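Local coordinates for protein nitroalkane oxidase (Podospora anserina, PDB 3MKH) that oxidises primary and secondary nitroalkanes to aldehydes or ketones with FAD and molecular oxygen, releasing nitrite and hydrogen peroxide after taking a proton from the substrate, at residues M169-A175 and V238-H242; G102-I106 and D183-V187. All coordinates share one frame; numbering follows the deposited sequence.

Contact 1 of 2, residues M169-A175 and V238-H242. With FAD (flavin-adenine dinucleotide), chain E.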
loop_
_atom_site.group_PDB
_atom_site.type_symbol
_atom_site.label_atom_id
_atom_site.label_comp_id
_atom_site.label_asym_id
_atom_site.label_seq_id
_atom_site.Cartn_x
_atom_site.Cartn_y
_atom_site.Cartn_z
ATOM N N MET A 169 -14.576 27.039 -13.837
ATOM C CA MET A 169 -14.606 25.734 -14.483
ATOM C C MET A 169 -14.892 24.701 -13.413
ATOM O O MET A 169 -14.540 24.912 -12.249
ATOM C CB MET A 169 -13.252 25.457 -15.153
ATOM C CG MET A 169 -13.191 24.162 -15.978
ATOM S SD MET A 169 -11.605 24.056 -16.861
ATOM C CE MET A 169 -11.687 22.399 -17.553
ATOM N N TRP A 170 -15.569 23.624 -13.808
ATOM C CA TRP A 170 -15.883 22.482 -12.950
ATOM C C TRP A 170 -17.072 22.709 -12.010
ATOM O O TRP A 170 -17.440 21.811 -11.260
ATOM C CB TRP A 170 -14.669 22.034 -12.122
ATOM C CG TRP A 170 -13.453 21.589 -12.926
ATOM C CD1 TRP A 170 -12.259 22.251 -13.030
ATOM C CD2 TRP A 170 -13.312 20.387 -13.691
ATOM N NE1 TRP A 170 -11.398 21.547 -13.839
ATOM C CE2 TRP A 170 -12.014 20.394 -14.246
ATOM C CE3 TRP A 170 -14.160 19.307 -13.973
ATOM C CZ2 TRP A 170 -11.543 19.368 -15.064
ATOM C CZ3 TRP A 170 -13.688 18.286 -14.789
ATOM C CH2 TRP A 170 -12.390 18.323 -15.320
ATOM N N ALA A 171 -17.662 23.898 -12.032
ATOM C CA ALA A 171 -18.706 24.208 -11.061
ATOM C C ALA A 171 -20.032 23.599 -11.484
ATOM O O ALA A 171 -20.752 24.115 -12.350
ATOM C CB ALA A 171 -18.823 25.701 -10.841
ATOM N N THR A 172 -20.341 22.478 -10.859
ATOM C CA THR A 172 -21.462 21.659 -11.269
ATOM C C THR A 172 -22.775 22.446 -11.303
ATOM O O THR A 172 -23.127 23.115 -10.333
ATOM C CB THR A 172 -21.591 20.450 -10.329
ATOM O OG1 THR A 172 -20.353 19.727 -10.322
ATOM C CG2 THR A 172 -22.710 19.548 -10.773
ATOM N N ASN A 173 -23.483 22.356 -12.430
ATOM C CA ASN A 173 -24.785 23.003 -12.629
ATOM C C ASN A 173 -24.746 24.489 -13.011
ATOM O O ASN A 173 -25.789 25.051 -13.339
ATOM C CB ASN A 173 -25.689 22.890 -11.375
ATOM C CG ASN A 173 -26.134 21.474 -11.057
ATOM O OD1 ASN A 173 -26.619 21.209 -9.935
ATOM N ND2 ASN A 173 -26.014 20.571 -12.015
ATOM N N CYS A 174 -23.580 25.139 -12.959
ATOM C CA CYS A 174 -23.551 26.605 -13.066
ATOM C C CYS A 174 -24.163 27.155 -14.361
ATOM O O CYS A 174 -24.642 28.298 -14.394
ATOM C CB CYS A 174 -22.128 27.152 -12.893
ATOM S SG CYS A 174 -21.012 26.741 -14.265
ATOM N N ALA A 175 -24.168 26.346 -15.419
ATOM C CA ALA A 175 -24.664 26.831 -16.707
ATOM C C ALA A 175 -26.169 26.600 -16.930
ATOM O O ALA A 175 -26.738 27.098 -17.900
ATOM C CB ALA A 175 -23.832 26.232 -17.856
ATOM N N VAL A 238 -23.234 14.907 -15.764
ATOM C CA VAL A 238 -22.957 16.055 -14.906
ATOM C C VAL A 238 -22.341 17.177 -15.728
ATOM O O VAL A 238 -21.444 16.938 -16.528
ATOM C CB VAL A 238 -22.004 15.682 -13.754
ATOM C CG1 VAL A 238 -21.568 16.920 -13.015
ATOM C CG2 VAL A 238 -22.679 14.671 -12.811
ATOM N N SER A 239 -22.833 18.397 -15.547
ATOM C CA SER A 239 -22.340 19.538 -16.321
ATOM C C SER A 239 -21.630 20.569 -15.427
ATOM O O SER A 239 -22.263 21.243 -14.623
ATOM C CB SER A 239 -23.497 20.208 -17.072
ATOM O OG SER A 239 -23.048 21.344 -17.794
ATOM N N GLY A 240 -20.319 20.703 -15.589
ATOM C CA GLY A 240 -19.571 21.745 -14.897
ATOM C C GLY A 240 -18.583 22.372 -15.853
ATOM O O GLY A 240 -17.384 22.156 -15.742
ATOM N N PRO A 241 -19.094 23.141 -16.829
ATOM C CA PRO A 241 -18.267 23.592 -17.953
ATOM C C PRO A 241 -17.290 24.719 -17.623
ATOM O O PRO A 241 -17.348 25.334 -16.554
ATOM C CB PRO A 241 -19.309 24.063 -18.979
ATOM C CG PRO A 241 -20.509 24.422 -18.132
ATOM C CD PRO A 241 -20.525 23.433 -17.028
ATOM N N HIS A 242 -16.367 24.970 -18.550
ATOM C CA HIS A 242 -15.525 26.153 -18.478
ATOM C C HIS A 242 -16.405 27.291 -18.981
ATOM O O HIS A 242 -16.899 27.241 -20.123
ATOM C CB HIS A 242 -14.294 25.951 -19.366
ATOM C CG HIS A 242 -13.363 27.125 -19.404
ATOM N ND1 HIS A 242 -12.290 27.192 -20.270
ATOM C CD2 HIS A 242 -13.350 28.280 -18.695
ATOM C CE1 HIS A 242 -11.648 28.333 -20.083
ATOM N NE2 HIS A 242 -12.276 29.014 -19.136
HETATM P PA FAD E . -5.950 22.476 -8.104
HETATM O O1A FAD E . -5.695 23.879 -7.787
HETATM O O2A FAD E . -6.438 22.123 -9.438
HETATM O O5B FAD E . -4.608 21.644 -7.804
HETATM C C5B FAD E . -4.218 20.554 -8.636
HETATM C C4B FAD E . -3.094 19.701 -8.017
HETATM O O4B FAD E . -1.916 20.508 -7.878
HETATM C C3B FAD E . -3.446 19.245 -6.603
HETATM O O3B FAD E . -4.115 17.984 -6.653
HETATM C C2B FAD E . -2.078 19.073 -5.967
HETATM O O2B FAD E . -1.557 17.782 -6.266
HETATM C C1B FAD E . -1.232 20.147 -6.652
HETATM N N9A FAD E . -1.145 21.327 -5.748
HETATM C C8A FAD E . -1.595 22.551 -6.009
HETATM N N7A FAD E . -1.354 23.349 -4.976
HETATM C C5A FAD E . -0.741 22.627 -4.046
HETATM C C6A FAD E . -0.248 22.911 -2.780
HETATM N N6A FAD E . -0.354 24.131 -2.271
HETATM N N1A FAD E . 0.338 21.934 -2.080
HETATM C C2A FAD E . 0.448 20.716 -2.579
HETATM N N3A FAD E . -0.009 20.413 -3.782
HETATM C C4A FAD E . -0.607 21.342 -4.535
HETATM N N1 FAD E . -15.980 22.978 -8.247
HETATM C C2 FAD E . -16.868 23.931 -7.767
HETATM O O2 FAD E . -16.473 25.067 -7.548
HETATM N N3 FAD E . -18.197 23.592 -7.529
HETATM C C4 FAD E . -18.652 22.300 -7.779
HETATM O O4 FAD E . -19.829 22.014 -7.571
HETATM C C4X FAD E . -17.764 21.348 -8.261
HETATM N N5 FAD E . -18.185 20.040 -8.517
HETATM C C5X FAD E . -17.386 19.211 -9.312
HETATM C C6 FAD E . -17.900 18.045 -9.871
HETATM C C7 FAD E . -17.095 17.236 -10.663
HETATM C C7M FAD E . -17.648 15.957 -11.285
HETATM C C8 FAD E . -15.773 17.594 -10.892
HETATM C C8M FAD E . -14.877 16.712 -11.762
HETATM C C9 FAD E . -15.261 18.752 -10.327
HETATM C C9A FAD E . -16.065 19.562 -9.541
HETATM N N10 FAD E . -15.553 20.730 -8.977
HETATM C C10 FAD E . -16.434 21.689 -8.493
HETATM C "C1'" FAD E . -14.091 20.953 -8.876
HETATM C "C2'" FAD E . -13.530 20.328 -7.598
HETATM O "O2'" FAD E . -14.100 20.959 -6.456
HETATM C "C3'" FAD E . -11.996 20.394 -7.520
HETATM O "O3'" FAD E . -11.571 19.604 -6.419
HETATM C "C4'" FAD E . -11.445 21.815 -7.331
HETATM O "O4'" FAD E . -11.407 22.499 -8.576
HETATM C "C5'" FAD E . -10.027 21.765 -6.751
HETATM O "O5'" FAD E . -9.169 20.945 -7.545
HETATM P P FAD E . -7.735 20.502 -7.008
HETATM O O1P FAD E . -7.885 20.055 -5.619
HETATM O O2P FAD E . -7.126 19.593 -7.979
HETATM O O3P FAD E . -6.957 21.915 -6.982
HETATM O O HOH W 1 -17.673 26.191 -13.908
#

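Contact 2 of 2, residues G102-I106 and D183-V187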
loop_
_atom_site.group_PDB
_atom_site.type_symbol
_atom_site.label_atom_id
_atom_site.label_comp_id
_atom_site.label_asym_id
_atom_site.label_seq_id
_atom_site.Cartn_x
_atom_site.Cartn_y
_atom_site.Cartn_z
ATOM N N GLY A 102 -24.645 24.057 -3.724
ATOM C CA GLY A 102 -24.868 25.443 -4.100
ATOM C C GLY A 102 -25.716 26.202 -3.086
ATOM O O GLY A 102 -25.531 27.401 -2.886
ATOM N N LEU A 103 -26.649 25.508 -2.444
ATOM C CA LEU A 103 -27.491 26.134 -1.409
ATOM C C LEU A 103 -26.812 26.262 -0.044
ATOM O O LEU A 103 -27.259 27.045 0.805
ATOM C CB LEU A 103 -28.808 25.367 -1.254
ATOM C CG LEU A 103 -29.673 25.333 -2.512
ATOM C CD1 LEU A 103 -30.823 24.316 -2.385
ATOM C CD2 LEU A 103 -30.180 26.732 -2.838
ATOM N N THR A 104 -25.738 25.506 0.161
ATOM C CA THR A 104 -25.076 25.445 1.463
ATOM C C THR A 104 -24.560 26.801 1.987
ATOM O O THR A 104 -24.789 27.134 3.146
ATOM C CB THR A 104 -23.962 24.366 1.480
ATOM O OG1 THR A 104 -24.550 23.087 1.210
ATOM C CG2 THR A 104 -23.247 24.329 2.852
ATOM N N PRO A 105 -23.889 27.600 1.140
ATOM C CA PRO A 105 -23.444 28.908 1.645
ATOM C C PRO A 105 -24.597 29.776 2.119
ATOM O O PRO A 105 -24.438 30.541 3.063
ATOM C CB PRO A 105 -22.765 29.544 0.424
ATOM C CG PRO A 105 -22.282 28.351 -0.361
ATOM C CD PRO A 105 -23.410 27.357 -0.234
ATOM N N ILE A 106 -25.748 29.640 1.474
ATOM C CA ILE A 106 -26.946 30.360 1.872
ATOM C C ILE A 106 -27.518 29.836 3.204
ATOM O O ILE A 106 -27.925 30.631 4.051
ATOM C CB ILE A 106 -27.994 30.362 0.750
ATOM C CG1 ILE A 106 -27.406 31.068 -0.478
ATOM C CG2 ILE A 106 -29.246 31.106 1.189
ATOM C CD1 ILE A 106 -28.236 30.943 -1.715
ATOM N N ASP A 183 -30.297 28.854 -12.103
ATOM C CA ASP A 183 -31.168 29.713 -11.286
ATOM C C ASP A 183 -30.439 30.493 -10.202
ATOM O O ASP A 183 -30.729 31.670 -9.977
ATOM C CB ASP A 183 -32.266 28.877 -10.629
ATOM C CG ASP A 183 -33.072 28.082 -11.642
ATOM O OD1 ASP A 183 -34.222 28.475 -11.925
ATOM O OD2 ASP A 183 -32.556 27.061 -12.152
ATOM N N LEU A 184 -29.514 29.838 -9.505
ATOM C CA LEU A 184 -28.864 30.486 -8.370
ATOM C C LEU A 184 -27.416 30.034 -8.236
ATOM O O LEU A 184 -27.152 28.892 -7.893
ATOM C CB LEU A 184 -29.624 30.168 -7.081
ATOM C CG LEU A 184 -29.091 30.872 -5.837
ATOM C CD1 LEU A 184 -29.080 32.368 -6.096
ATOM C CD2 LEU A 184 -29.961 30.540 -4.614
ATOM N N ALA A 185 -26.478 30.928 -8.515
ATOM C CA ALA A 185 -25.059 30.602 -8.400
ATOM C C ALA A 185 -24.463 31.364 -7.220
ATOM O O ALA A 185 -24.673 32.570 -7.101
ATOM C CB ALA A 185 -24.320 30.971 -9.698
ATOM N N CYS A 186 -23.741 30.666 -6.344
ATOM C CA CYS A 186 -22.948 31.337 -5.310
ATOM C C CYS A 186 -21.526 31.511 -5.838
ATOM O O CYS A 186 -20.755 30.550 -5.872
ATOM C CB CYS A 186 -22.927 30.522 -4.019
ATOM S SG CYS A 186 -24.533 30.492 -3.173
ATOM N N VAL A 187 -21.186 32.729 -6.259
ATOM C CA VAL A 187 -19.917 32.950 -6.946
ATOM C C VAL A 187 -18.875 33.419 -5.957
ATOM O O VAL A 187 -19.009 34.481 -5.324
ATOM C CB VAL A 187 -20.046 33.940 -8.109
ATOM C CG1 VAL A 187 -18.689 34.114 -8.836
ATOM C CG2 VAL A 187 -21.105 33.447 -9.079
#

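Contact 1 of 2, residues M169-A175 and V238-H242
Val-238 meets Thr-172 at the flavin end of two loops from the beta domain of an acyl-CoA dehydrogenase fold, where 169-175, including a type II turn from Ala-171 to Cys-174, lies between FAD and 238-242. Val-238 CG1 approaches Thr-172 CG2 to 3.6 Å. The threonine's first torsion (chi1 -56°) sets this methyl anti to the backbone N and leaves OG1 beside the backbone N, 2.8 Å from FAD N5, while Thr-172 N gives a weak bond to FAD O4. Next, Ser-239 O accepts from Asn-173 N at 2.7 Å, a nearly straight bond that ties the middle of the turn to the neighbouring loop. Gly-240 brings its backbone close to the turn, its CA 4.1 Å from Thr-172 CA; its carbonyl takes only a weak, bent bond from Trp-170 N. That tryptophan lies against the flavin, its CE3 3.5 Å from FAD C8M, and Met-169 CE covers one face of its ring near the rim. Ile-376 of the second subunit also packs on Trp-170. Pro-241 touches Ala-175, CG to CB 3.8 Å, and its carbonyl O receives a bond from a water that in turn accepts from Ala-171 N, a water bridge between the two loops. The extended Met-169 side chain crosses that of His-242 at a slant, and the NE2 of this histidine is bonded to Glu-167. Met-169 SD sits 4.8 Å from the centroid of the His-242 ring, 32° off its normal.

Contact 2 of 2, residues G102-I106 and D183-V187
Ile-106 and Leu-184 reach toward each other tip to tip, bringing Ile-106 CD1 within 3.4 Å of Leu-184 CD2, closer than methyl groups usually pack. The pair joins a kinked part of helix 90-109, in the N-terminal helical domain of the acyl-CoA dehydrogenase fold, to strand 184-191 of the beta domain. The strand direction crosses the helix axis at 68°, with 8.0 Å between the axes. Alternation along the strand turns Leu-184 and Cys-186 to the helix side, and they meet it differently. Leu-184 swings CG anti to its own backbone N (chi1 -176°) and presents the CD2 branch, which is also 4.2 Å from Leu-103 CD2. Cys-186 instead sends its sulfur into the bend of the helix, where Pro-105, lacking an N-H, and its neighbour Ile-106 have no bond to the preceding turn. There SG touches Pro-105 CB at 4.1 Å and Ile-106 CG1 at 4.0 Å, and it comes to 3.3 Å from Gly-102 O. Leu-256 of strand 255-257 covers Pro-105 and Ile-106 from a further part of the fold, and Ile-208 and Leu-210 reach Cys-186 along the sheet. The side chains here are almost wholly apolar and buried, which is consistent with the helix being held on the strand mainly by van der Waals packing and exclusion of water; the exception is the thiol, whose SG lies beside the Gly-102 carbonyl, one turn before Ile-106.

Overall arrangement
From the N terminus, helix 90-109 comes first and supplies 102-106, the opening half of contact 2. The chain then passes through strands of the beta domain to 169-175, the first half of contact 1, before strand 184-191 brings 183-187 back to the helix and closes a loop with 76 residues between its segments. Contact 1 closes later, when 238-242 returns to 169-175 after 62 residues. The two loops therefore cross rather than nest. Their centres lie 13 Å apart and they do not touch, but helix 90-109 links them, since Thr-172 and Asn-173 also pack on its Ala-98. Together they tie the helical domain to the beta domain and to the loop 169-175 that lines the flavin.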